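Local coordinates for protein adenosine kinase (Trypanosoma brucei brucei, PDB 4N09) that probably catalyses the magnesium-dependent transfer of phosphate from ATP to adenosine, giving AMP and ADP in the purine salvage pathway, at residues A[6-11]-A[77-82]; A[21-26]-A[58-63]; A[133-138]-A[294-299]. All coordinates share one frame; numbering follows the deposited sequence.

Contact 1: A[6-11]-A[77-82]; sequences SAPLRV and WMQQAY
Pro8 and Ala7 rest against the phenol ring of Tyr82, and nearly all of this contact is apolar. Its centre is a CH-pi interaction: Pro8 CD sits 3.6 Å from the centroid of the Tyr82 ring and only 2° off the ring normal, so the methylene is poised over the middle of one face. Further out along the same ring, Ala7 CB meets Tyr82 CE1 at 3.5 Å in an oblique approach. The first torsion of Tyr82 (chi1 -56°) turns CG anti to the carbonyl carbon, and the ring stands up toward the N-terminal segment.

Polar groups contribute only at the margin. Gln79 OE1 comes within 4.2 Å of Pro8 CG, the two side chains sliding past each other in opposite directions, while Gln79 NE2 makes a weak hydrogen bond to Ser310 O. Within 77-82 the turn is held by Tyr82 N to Gln79 O (3.0 Å), and Gln80 NE2 bonds to Trp77 O.

The contact thus joins the N-terminal lead-in to strand 11-14 with the turn that follows helix 67-77, at the surface and away from both ligands. With no hydrogen bond across it, the two segments meet by van der Waals and CH-pi contact, while backbone bonds such as Leu9 with Ala313 anchor the lead-in from outside.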
loop_
_atom_site.group_PDB
_atom_site.type_symbol
_atom_site.label_atom_id
_atom_site.label_comp_id
_atom_site.label_asym_id
_atom_site.label_seq_id
_atom_site.Cartn_x
_atom_site.Cartn_y
_atom_site.Cartn_z
ATOM N N SER A 6 22.610 -10.268 -2.318
ATOM C CA SER A 6 22.108 -10.895 -1.074
ATOM C C SER A 6 20.738 -11.529 -1.214
ATOM O O SER A 6 19.921 -11.126 -2.037
ATOM C CB SER A 6 22.040 -9.904 0.118
ATOM O OG SER A 6 23.312 -9.774 0.746
ATOM N N ALA A 7 20.508 -12.506 -0.349
ATOM C CA ALA A 7 19.200 -12.975 -0.103
ATOM C C ALA A 7 18.536 -11.938 0.810
ATOM O O ALA A 7 19.150 -11.378 1.723
ATOM C CB ALA A 7 19.191 -14.324 0.571
ATOM N N PRO A 8 17.263 -11.677 0.573
ATOM C CA PRO A 8 16.534 -10.620 1.251
ATOM C C PRO A 8 16.054 -11.017 2.635
ATOM O O PRO A 8 15.784 -12.156 2.894
ATOM C CB PRO A 8 15.348 -10.398 0.329
ATOM C CG PRO A 8 15.143 -11.709 -0.329
ATOM C CD PRO A 8 16.501 -12.273 -0.534
ATOM N N LEU A 9 15.954 -10.035 3.505
ATOM C CA LEU A 9 15.385 -10.231 4.802
ATOM C C LEU A 9 13.880 -10.506 4.673
ATOM O O LEU A 9 13.233 -9.992 3.777
ATOM C CB LEU A 9 15.606 -8.950 5.638
ATOM C CG LEU A 9 17.089 -8.567 5.836
ATOM C CD1 LEU A 9 17.198 -7.168 6.405
ATOM C CD2 LEU A 9 17.756 -9.593 6.745
ATOM N N ARG A 10 13.315 -11.211 5.634
ATOM C CA ARG A 10 11.904 -11.488 5.629
ATOM C C ARG A 10 11.087 -10.214 5.905
ATOM O O ARG A 10 11.387 -9.426 6.807
ATOM C CB ARG A 10 11.567 -12.632 6.606
ATOM C CG ARG A 10 12.012 -13.998 6.057
ATOM C CD ARG A 10 11.454 -15.297 6.634
ATOM N NE ARG A 10 10.015 -15.575 6.519
ATOM C CZ ARG A 10 9.122 -15.378 7.495
ATOM N NH1 ARG A 10 9.477 -14.859 8.660
ATOM N NH2 ARG A 10 7.847 -15.663 7.317
ATOM N N VAL A 11 10.025 -10.038 5.117
ATOM C CA VAL A 11 9.091 -8.900 5.289
ATOM C C VAL A 11 7.648 -9.350 5.551
ATOM O O VAL A 11 7.150 -10.354 4.995
ATOM C CB VAL A 11 9.266 -7.755 4.270
ATOM C CG1 VAL A 11 10.332 -8.072 3.269
ATOM C CG2 VAL A 11 7.968 -7.381 3.581
ATOM N N TRP A 77 8.069 -9.899 -7.041
ATOM C CA TRP A 77 8.550 -9.812 -8.441
ATOM C C TRP A 77 10.026 -9.374 -8.572
ATOM O O TRP A 77 10.733 -9.781 -9.496
ATOM C CB TRP A 77 7.664 -8.847 -9.224
ATOM C CG TRP A 77 8.081 -8.703 -10.649
ATOM C CD1 TRP A 77 7.934 -9.625 -11.650
ATOM C CD2 TRP A 77 8.738 -7.579 -11.238
ATOM N NE1 TRP A 77 8.474 -9.153 -12.834
ATOM C CE2 TRP A 77 8.972 -7.895 -12.603
ATOM C CE3 TRP A 77 9.159 -6.342 -10.746
ATOM C CZ2 TRP A 77 9.578 -7.010 -13.475
ATOM C CZ3 TRP A 77 9.787 -5.463 -11.618
ATOM C CH2 TRP A 77 9.982 -5.797 -12.961
ATOM N N MET A 78 10.488 -8.540 -7.654
ATOM C CA MET A 78 11.890 -8.112 -7.649
ATOM C C MET A 78 12.830 -9.131 -7.003
ATOM O O MET A 78 14.031 -8.930 -7.002
ATOM C CB MET A 78 12.025 -6.798 -6.904
ATOM C CG MET A 78 11.418 -5.604 -7.601
ATOM S SD MET A 78 12.346 -5.084 -9.042
ATOM C CE MET A 78 13.949 -4.551 -8.414
ATOM N N GLN A 79 12.290 -10.197 -6.446
ATOM C CA GLN A 79 13.107 -11.197 -5.800
ATOM C C GLN A 79 12.574 -12.582 -6.152
ATOM O O GLN A 79 12.183 -13.365 -5.278
ATOM C CB GLN A 79 13.025 -11.015 -4.275
ATOM C CG GLN A 79 13.472 -9.660 -3.736
ATOM C CD GLN A 79 14.960 -9.413 -3.892
ATOM O OE1 GLN A 79 15.733 -10.334 -4.212
ATOM N NE2 GLN A 79 15.377 -8.152 -3.683
ATOM N N GLN A 80 12.553 -12.894 -7.432
ATOM C CA GLN A 80 11.897 -14.137 -7.886
ATOM C C GLN A 80 12.612 -15.429 -7.489
ATOM O O GLN A 80 11.996 -16.492 -7.409
ATOM C CB GLN A 80 11.668 -14.086 -9.390
ATOM C CG GLN A 80 10.520 -13.160 -9.737
ATOM C CD GLN A 80 10.366 -13.010 -11.229
ATOM O OE1 GLN A 80 10.342 -13.999 -11.941
ATOM N NE2 GLN A 80 10.286 -11.776 -11.707
ATOM N N ALA A 81 13.909 -15.324 -7.222
ATOM C CA ALA A 81 14.672 -16.454 -6.723
ATOM C C ALA A 81 14.246 -16.857 -5.320
ATOM O O ALA A 81 14.774 -17.831 -4.773
ATOM C CB ALA A 81 16.158 -16.125 -6.775
ATOM N N TYR A 82 13.323 -16.109 -4.704
ATOM C CA TYR A 82 12.991 -16.340 -3.308
ATOM C C TYR A 82 11.520 -16.471 -3.083
ATOM O O TYR A 82 11.024 -16.117 -2.002
ATOM C CB TYR A 82 13.571 -15.251 -2.415
ATOM C CG TYR A 82 15.045 -15.141 -2.601
ATOM C CD1 TYR A 82 15.906 -15.890 -1.826
ATOM C CD2 TYR A 82 15.585 -14.314 -3.596
ATOM C CE1 TYR A 82 17.265 -15.790 -2.009
ATOM C CE2 TYR A 82 16.927 -14.234 -3.816
ATOM C CZ TYR A 82 17.761 -14.973 -3.021
ATOM O OH TYR A 82 19.111 -14.883 -3.202
#

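Contact 2: A[21-26]-A[58-63]; sequences VSAHVS and PNVRYV
Strand 21-24 and strand 61-63 run antiparallel, their axes 4.9 Å apart at closest approach and their directions 143° apart, with Ser22 and Arg61 as a hydrogen-bonded pair and Val21 and Tyr62 as the non-hydrogen-bonded pair beside it. This is the edge of the small five-stranded sheet that, in PfkB-family (ribokinase-like) kinases, forms the lid over the substrate; strand 61-64 is an outermost strand. Two nearly straight bonds close the Ser22-Arg61 ring: Ser22 N to Arg61 O at 3.0 Å (166° at the hydrogen), and Arg61 N to Ser22 O at 3.1 Å. Both oxygens take a second, softer donor, Val21 CA on Arg61 O and Val60 CA on Ser22 O.

On the face carrying Val21 and Tyr62, the two side chains lie side by side and point the same way. Both valine methyls reach the CD1-CE1 part of the phenol ring, CG1 touching CE1 and CG2 touching CD1, the latter obliquely. Val21 has CG1 anti to its backbone N (chi1 -180°), which brings both branches to the ring. Helix 50-55 lies against this region, with Ile54 touching Ala23 and Val60, and Glu55 touching Tyr62.

The other face carries Ser22 and Arg61. Ser22 OG makes a weak hydrogen bond to Val128 O of the neighbouring strand 124-131, and the Arg61 guanidinium has Val63 CG2 about 3.5 Å above one face, toward its rim. Just past the Ser22-Arg61 pair, Ala23 CB still touches Val60 CG1 at 3.6 Å.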
loop_
_atom_site.group_PDB
_atom_site.type_symbol
_atom_site.label_atom_id
_atom_site.label_comp_id
_atom_site.label_asym_id
_atom_site.label_seq_id
_atom_site.Cartn_x
_atom_site.Cartn_y
_atom_site.Cartn_z
ATOM N N VAL A 21 -12.760 -4.782 -9.370
ATOM C CA VAL A 21 -13.750 -4.914 -10.407
ATOM C C VAL A 21 -13.746 -3.616 -11.196
ATOM O O VAL A 21 -14.180 -2.577 -10.714
ATOM C CB VAL A 21 -15.141 -5.151 -9.807
ATOM C CG1 VAL A 21 -16.166 -5.291 -10.917
ATOM C CG2 VAL A 21 -15.139 -6.387 -8.910
ATOM N N SER A 22 -13.245 -3.703 -12.414
ATOM C CA SER A 22 -12.859 -2.535 -13.182
ATOM C C SER A 22 -13.573 -2.305 -14.505
ATOM O O SER A 22 -13.834 -3.277 -15.218
ATOM C CB SER A 22 -11.399 -2.733 -13.532
ATOM O OG SER A 22 -10.870 -1.498 -13.892
ATOM N N ALA A 23 -13.794 -1.030 -14.862
ATOM C CA ALA A 23 -14.462 -0.679 -16.117
ATOM C C ALA A 23 -14.284 0.776 -16.498
ATOM O O ALA A 23 -14.143 1.654 -15.622
ATOM C CB ALA A 23 -15.933 -0.954 -15.996
ATOM N N HIS A 24 -14.296 1.029 -17.809
ATOM C CA HIS A 24 -14.216 2.394 -18.334
ATOM C C HIS A 24 -15.561 3.111 -18.215
ATOM O O HIS A 24 -16.606 2.503 -18.402
ATOM C CB HIS A 24 -13.754 2.395 -19.775
ATOM C CG HIS A 24 -12.356 1.938 -19.944
ATOM N ND1 HIS A 24 -12.018 0.615 -20.076
ATOM C CD2 HIS A 24 -11.199 2.628 -20.020
ATOM C CE1 HIS A 24 -10.707 0.499 -20.208
ATOM N NE2 HIS A 24 -10.187 1.710 -20.185
ATOM N N VAL A 25 -15.509 4.419 -17.962
ATOM C CA VAL A 25 -16.641 5.124 -17.430
ATOM C C VAL A 25 -16.516 6.611 -17.782
ATOM O O VAL A 25 -15.456 7.102 -18.039
ATOM C CB VAL A 25 -16.675 4.828 -15.907
ATOM C CG1 VAL A 25 -16.856 6.067 -15.085
ATOM C CG2 VAL A 25 -17.711 3.768 -15.574
ATOM N N SER A 26 -17.633 7.307 -17.874
ATOM C CA SER A 26 -17.637 8.749 -18.174
ATOM C C SER A 26 -17.529 9.547 -16.886
ATOM O O SER A 26 -17.750 9.005 -15.811
ATOM C CB SER A 26 -18.944 9.131 -18.888
ATOM O OG SER A 26 -20.071 8.951 -18.034
ATOM N N PRO A 58 -19.553 -3.476 -20.466
ATOM C CA PRO A 58 -18.781 -4.429 -21.293
ATOM C C PRO A 58 -17.291 -4.382 -21.020
ATOM O O PRO A 58 -16.745 -3.311 -20.818
ATOM C CB PRO A 58 -19.087 -3.975 -22.746
ATOM C CG PRO A 58 -19.439 -2.520 -22.625
ATOM C CD PRO A 58 -20.079 -2.342 -21.260
ATOM N N ASN A 59 -16.658 -5.544 -21.048
ATOM C CA ASN A 59 -15.231 -5.686 -20.782
ATOM C C ASN A 59 -14.861 -5.386 -19.325
ATOM O O ASN A 59 -13.722 -5.016 -19.045
ATOM C CB ASN A 59 -14.379 -4.820 -21.739
ATOM C CG ASN A 59 -14.738 -5.000 -23.201
ATOM O OD1 ASN A 59 -14.756 -4.021 -23.941
ATOM N ND2 ASN A 59 -15.026 -6.231 -23.627
ATOM N N VAL A 60 -15.818 -5.498 -18.412
ATOM C CA VAL A 60 -15.486 -5.445 -17.000
ATOM C C VAL A 60 -14.579 -6.603 -16.631
ATOM O O VAL A 60 -14.775 -7.721 -17.065
ATOM C CB VAL A 60 -16.672 -5.515 -16.066
ATOM C CG1 VAL A 60 -17.432 -4.228 -16.214
ATOM C CG2 VAL A 60 -17.544 -6.716 -16.361
ATOM N N ARG A 61 -13.574 -6.288 -15.832
ATOM C CA ARG A 61 -12.554 -7.233 -15.445
ATOM C C ARG A 61 -12.611 -7.473 -13.957
ATOM O O ARG A 61 -13.012 -6.612 -13.199
ATOM C CB ARG A 61 -11.186 -6.683 -15.838
ATOM C CG ARG A 61 -10.890 -6.866 -17.310
ATOM C CD ARG A 61 -9.767 -5.981 -17.852
ATOM N NE ARG A 61 -8.476 -5.977 -17.158
ATOM C CZ ARG A 61 -7.677 -7.029 -16.961
ATOM N NH1 ARG A 61 -8.029 -8.270 -17.324
ATOM N NH2 ARG A 61 -6.504 -6.832 -16.359
ATOM N N TYR A 62 -12.171 -8.653 -13.555
ATOM C CA TYR A 62 -12.167 -9.052 -12.161
ATOM C C TYR A 62 -10.738 -9.438 -11.797
ATOM O O TYR A 62 -10.254 -10.495 -12.194
ATOM C CB TYR A 62 -13.117 -10.221 -11.982
ATOM C CG TYR A 62 -14.560 -9.854 -12.216
ATOM C CD1 TYR A 62 -15.365 -9.439 -11.156
ATOM C CD2 TYR A 62 -15.121 -9.907 -13.492
ATOM C CE1 TYR A 62 -16.685 -9.077 -11.358
ATOM C CE2 TYR A 62 -16.438 -9.558 -13.707
ATOM C CZ TYR A 62 -17.214 -9.142 -12.634
ATOM O OH TYR A 62 -18.527 -8.759 -12.822
ATOM N N VAL A 63 -10.017 -8.546 -11.131
ATOM C CA VAL A 63 -8.561 -8.713 -10.992
ATOM C C VAL A 63 -8.194 -8.621 -9.526
ATOM O O VAL A 63 -8.632 -7.706 -8.851
ATOM C CB VAL A 63 -7.785 -7.684 -11.870
ATOM C CG1 VAL A 63 -6.279 -7.728 -11.614
ATOM C CG2 VAL A 63 -8.018 -7.986 -13.343
#

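Contact 3: A[133-138]-A[294-299]; sequences KERTLV and VIDMNG. With ADN (adenosine), chain E; ADP (adenosine-5'-diphosphate), chain F.
Arg135 lays its guanidinium flat against the carboxylate of Asp296, at the junction between the lid sheet and the loop that leads into helix 300-312 of this PfkB-family kinase. This loop ends in Met297-Asn298-Gly299 just before the helix, whose start carries Asp302, which binds adenosine and is probably the proton acceptor, and it lies between the two ligands.

The tight part is built on Arg135. Its planar group and the carboxylate stack with their planes 24° apart, and Asp296 OD1 lies 3.1 Å from Arg135 NE but well out of the guanidinium plane, so charge rather than a directed N-H makes this salt bridge. Arg135 NH2 has a further salt-bridge partner in Asp336, and Asp296 OD2 accepts from Gly337 N. Asp296 OD1 also receives Asn298 N from above the carboxylate plane at 3.2 Å, an Asx turn within the loop. Asn298 packs CB against Arg135 CD at 3.7 Å, and its OD1 meets Leu137 CD1; that methyl and Asn298 OD1 each reach C5' of adenosine.

The looser, solvent-facing end belongs to Lys133, which is exposed. Its extended chain runs along the loop, so that NZ gives one hydrogen bond to Val294 O at 2.9 Å. Met297 N to Lys133 O (3.2 Å, 167°) links the backbones between the two regions. The same loop also borders ADP: Met297 lies beside the adenine, and Val294 CG2 approaches the same base at 3.9 Å from N1 of ADP.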
loop_
_atom_site.group_PDB
_atom_site.type_symbol
_atom_site.label_atom_id
_atom_site.label_comp_id
_atom_site.label_asym_id
_atom_site.label_seq_id
_atom_site.Cartn_x
_atom_site.Cartn_y
_atom_site.Cartn_z
ATOM N N LYS A 133 -6.547 7.819 -18.057
ATOM C CA LYS A 133 -5.442 7.201 -17.301
ATOM C C LYS A 133 -5.714 7.090 -15.794
ATOM O O LYS A 133 -5.001 6.351 -15.093
ATOM C CB LYS A 133 -4.175 8.032 -17.499
ATOM C CG LYS A 133 -3.841 8.315 -18.945
ATOM C CD LYS A 133 -2.510 9.016 -19.061
ATOM C CE LYS A 133 -2.181 9.265 -20.522
ATOM N NZ LYS A 133 -0.751 9.613 -20.725
ATOM N N GLU A 134 -6.714 7.857 -15.327
ATOM C CA GLU A 134 -7.069 7.994 -13.901
ATOM C C GLU A 134 -8.069 6.935 -13.495
ATOM O O GLU A 134 -8.954 6.615 -14.266
ATOM C CB GLU A 134 -7.620 9.400 -13.608
ATOM C CG GLU A 134 -6.516 10.451 -13.709
ATOM C CD GLU A 134 -6.762 11.657 -12.815
ATOM O OE1 GLU A 134 -7.196 12.715 -13.322
ATOM O OE2 GLU A 134 -6.505 11.563 -11.592
ATOM N N ARG A 135 -7.884 6.379 -12.295
ATOM C CA ARG A 135 -8.844 5.439 -11.688
ATOM C C ARG A 135 -9.436 6.060 -10.425
ATOM O O ARG A 135 -8.772 6.762 -9.674
ATOM C CB ARG A 135 -8.229 4.051 -11.328
ATOM C CG ARG A 135 -8.279 2.952 -12.408
ATOM C CD ARG A 135 -7.222 3.137 -13.476
ATOM N NE ARG A 135 -7.032 1.889 -14.236
ATOM C CZ ARG A 135 -6.561 1.768 -15.487
ATOM N NH1 ARG A 135 -6.233 2.843 -16.216
ATOM N NH2 ARG A 135 -6.438 0.537 -16.025
ATOM N N THR A 136 -10.685 5.757 -10.182
ATOM C CA THR A 136 -11.381 6.266 -9.028
ATOM C C THR A 136 -11.941 5.058 -8.299
ATOM O O THR A 136 -12.585 4.198 -8.909
ATOM C CB THR A 136 -12.506 7.218 -9.486
ATOM O OG1 THR A 136 -11.956 8.344 -10.186
ATOM C CG2 THR A 136 -13.341 7.694 -8.296
ATOM N N LEU A 137 -11.679 4.970 -7.002
ATOM C CA LEU A 137 -11.826 3.702 -6.282
ATOM C C LEU A 137 -12.879 3.714 -5.215
ATOM O O LEU A 137 -12.948 4.632 -4.416
ATOM C CB LEU A 137 -10.490 3.331 -5.626
ATOM C CG LEU A 137 -9.288 3.427 -6.565
ATOM C CD1 LEU A 137 -7.998 3.030 -5.868
ATOM C CD2 LEU A 137 -9.487 2.565 -7.809
ATOM N N VAL A 138 -13.684 2.666 -5.172
ATOM C CA VAL A 138 -14.684 2.551 -4.120
ATOM C C VAL A 138 -14.561 1.179 -3.488
ATOM O O VAL A 138 -14.834 0.172 -4.133
ATOM C CB VAL A 138 -16.112 2.761 -4.665
ATOM C CG1 VAL A 138 -17.140 2.604 -3.561
ATOM C CG2 VAL A 138 -16.238 4.145 -5.291
ATOM N N VAL A 294 2.763 6.325 -20.589
ATOM C CA VAL A 294 2.063 6.203 -19.331
ATOM C C VAL A 294 0.560 6.000 -19.576
ATOM O O VAL A 294 -0.138 6.924 -19.965
ATOM C CB VAL A 294 2.258 7.445 -18.473
ATOM C CG1 VAL A 294 1.451 7.321 -17.190
ATOM C CG2 VAL A 294 3.723 7.658 -18.136
ATOM N N ILE A 295 0.096 4.811 -19.232
ATOM C CA ILE A 295 -1.194 4.256 -19.553
ATOM C C ILE A 295 -2.144 4.097 -18.342
ATOM O O ILE A 295 -3.365 4.070 -18.494
ATOM C CB ILE A 295 -0.878 2.852 -20.151
ATOM C CG1 ILE A 295 -0.234 3.039 -21.510
ATOM C CG2 ILE A 295 -2.082 1.957 -20.307
ATOM C CD1 ILE A 295 0.466 1.815 -22.060
ATOM N N ASP A 296 -1.579 3.995 -17.150
ATOM C CA ASP A 296 -2.322 3.630 -15.958
ATOM C C ASP A 296 -1.611 4.165 -14.711
ATOM O O ASP A 296 -0.575 3.632 -14.308
ATOM C CB ASP A 296 -2.422 2.101 -15.948
ATOM C CG ASP A 296 -3.222 1.547 -14.760
ATOM O OD1 ASP A 296 -3.972 2.323 -14.144
ATOM O OD2 ASP A 296 -3.127 0.317 -14.474
ATOM N N MET A 297 -2.144 5.260 -14.165
ATOM C CA MET A 297 -1.601 5.928 -12.980
ATOM C C MET A 297 -1.871 5.132 -11.712
ATOM O O MET A 297 -1.291 5.380 -10.670
ATOM C CB MET A 297 -2.269 7.295 -12.797
ATOM C CG MET A 297 -1.938 8.330 -13.850
ATOM S SD MET A 297 -0.147 8.476 -14.005
ATOM C CE MET A 297 0.318 9.151 -12.386
ATOM N N ASN A 298 -2.816 4.221 -11.790
ATOM C CA ASN A 298 -3.296 3.557 -10.615
ATOM C C ASN A 298 -2.341 2.535 -10.094
ATOM O O ASN A 298 -1.786 1.757 -10.874
ATOM C CB ASN A 298 -4.592 2.857 -10.948
ATOM C CG ASN A 298 -5.271 2.303 -9.728
ATOM O OD1 ASN A 298 -5.645 3.066 -8.820
ATOM N ND2 ASN A 298 -5.436 0.991 -9.684
ATOM N N GLY A 299 -2.148 2.557 -8.776
ATOM C CA GLY A 299 -1.215 1.659 -8.145
ATOM C C GLY A 299 0.242 2.062 -8.272
ATOM O O GLY A 299 1.108 1.326 -7.843
HETATM O "O5'" ADN E . -3.531 1.328 -5.245
HETATM C "C5'" ADN E . -4.835 0.984 -5.712
HETATM C "C4'" ADN E . -5.352 -0.202 -4.940
HETATM O "O4'" ADN E . -6.002 0.282 -3.781
HETATM C "C3'" ADN E . -6.401 -1.019 -5.646
HETATM O "O3'" ADN E . -5.719 -2.186 -6.071
HETATM C "C2'" ADN E . -7.465 -1.316 -4.594
HETATM O "O2'" ADN E . -7.852 -2.710 -4.439
HETATM C "C1'" ADN E . -6.802 -0.801 -3.336
HETATM N N9 ADN E . -7.656 -0.229 -2.302
HETATM C C8 ADN E . -8.477 0.823 -2.457
HETATM N N7 ADN E . -9.103 1.164 -1.306
HETATM C C5 ADN E . -8.622 0.283 -0.415
HETATM C C6 ADN E . -8.862 0.066 0.996
HETATM N N6 ADN E . -9.710 0.859 1.655
HETATM N N1 ADN E . -8.175 -0.934 1.557
HETATM C C2 ADN E . -7.298 -1.717 0.876
HETATM N N3 ADN E . -7.034 -1.576 -0.423
HETATM C C4 ADN E . -7.659 -0.608 -1.068
HETATM P PB ADP F . 0.411 7.571 -6.146
HETATM O O1B ADP F . 0.311 7.360 -4.625
HETATM O O2B ADP F . 0.095 6.353 -7.014
HETATM O O3B ADP F . -0.268 8.819 -6.695
HETATM P PA ADP F . 2.688 8.952 -7.192
HETATM O O1A ADP F . 1.638 9.340 -8.234
HETATM O O2A ADP F . 3.400 10.019 -6.358
HETATM O O3A ADP F . 2.012 7.847 -6.238
HETATM O "O5'" ADP F . 3.818 8.116 -7.989
HETATM C "C5'" ADP F . 4.636 7.142 -7.385
HETATM C "C4'" ADP F . 5.828 7.060 -8.274
HETATM O "O4'" ADP F . 5.406 6.555 -9.530
HETATM C "C3'" ADP F . 6.481 8.415 -8.529
HETATM O "O3'" ADP F . 7.417 8.774 -7.503
HETATM C "C2'" ADP F . 7.105 8.152 -9.874
HETATM O "O2'" ADP F . 8.298 7.439 -9.705
HETATM C "C1'" ADP F . 6.151 7.203 -10.560
HETATM N N9 ADP F . 5.218 7.964 -11.443
HETATM C C8 ADP F . 3.953 8.279 -11.124
HETATM N N7 ADP F . 3.382 8.959 -12.131
HETATM C C5 ADP F . 4.276 9.080 -13.114
HETATM C C6 ADP F . 4.298 9.681 -14.451
HETATM N N6 ADP F . 3.194 10.288 -14.925
HETATM N N1 ADP F . 5.437 9.616 -15.178
HETATM C C2 ADP F . 6.530 9.004 -14.707
HETATM N N3 ADP F . 6.545 8.430 -13.502
HETATM C C4 ADP F . 5.481 8.432 -12.667
#

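Contact 1 is a surface contact on the large nucleotide-binding domain; contacts 2 and 3 are partly buried and both reach the five-stranded lid sheet, their centres about 12 Å apart. Contact 2 binds the outer edge strand 61-64 to strand 18-24 by backbone bonds, whereas contact 3 ties strand 134-140 to a loop of the larger domain by a stacked salt bridge together with one backbone bond and one lysine-to-carbonyl bond, and it alone touches adenosine and ADP. Apolar ring packing at the surface in contact 1 thus gives way to bonded and charged contacts nearer the active site. Along the chain, contact 2 is nested inside the loop that contact 1 closes, and contact 3 follows both.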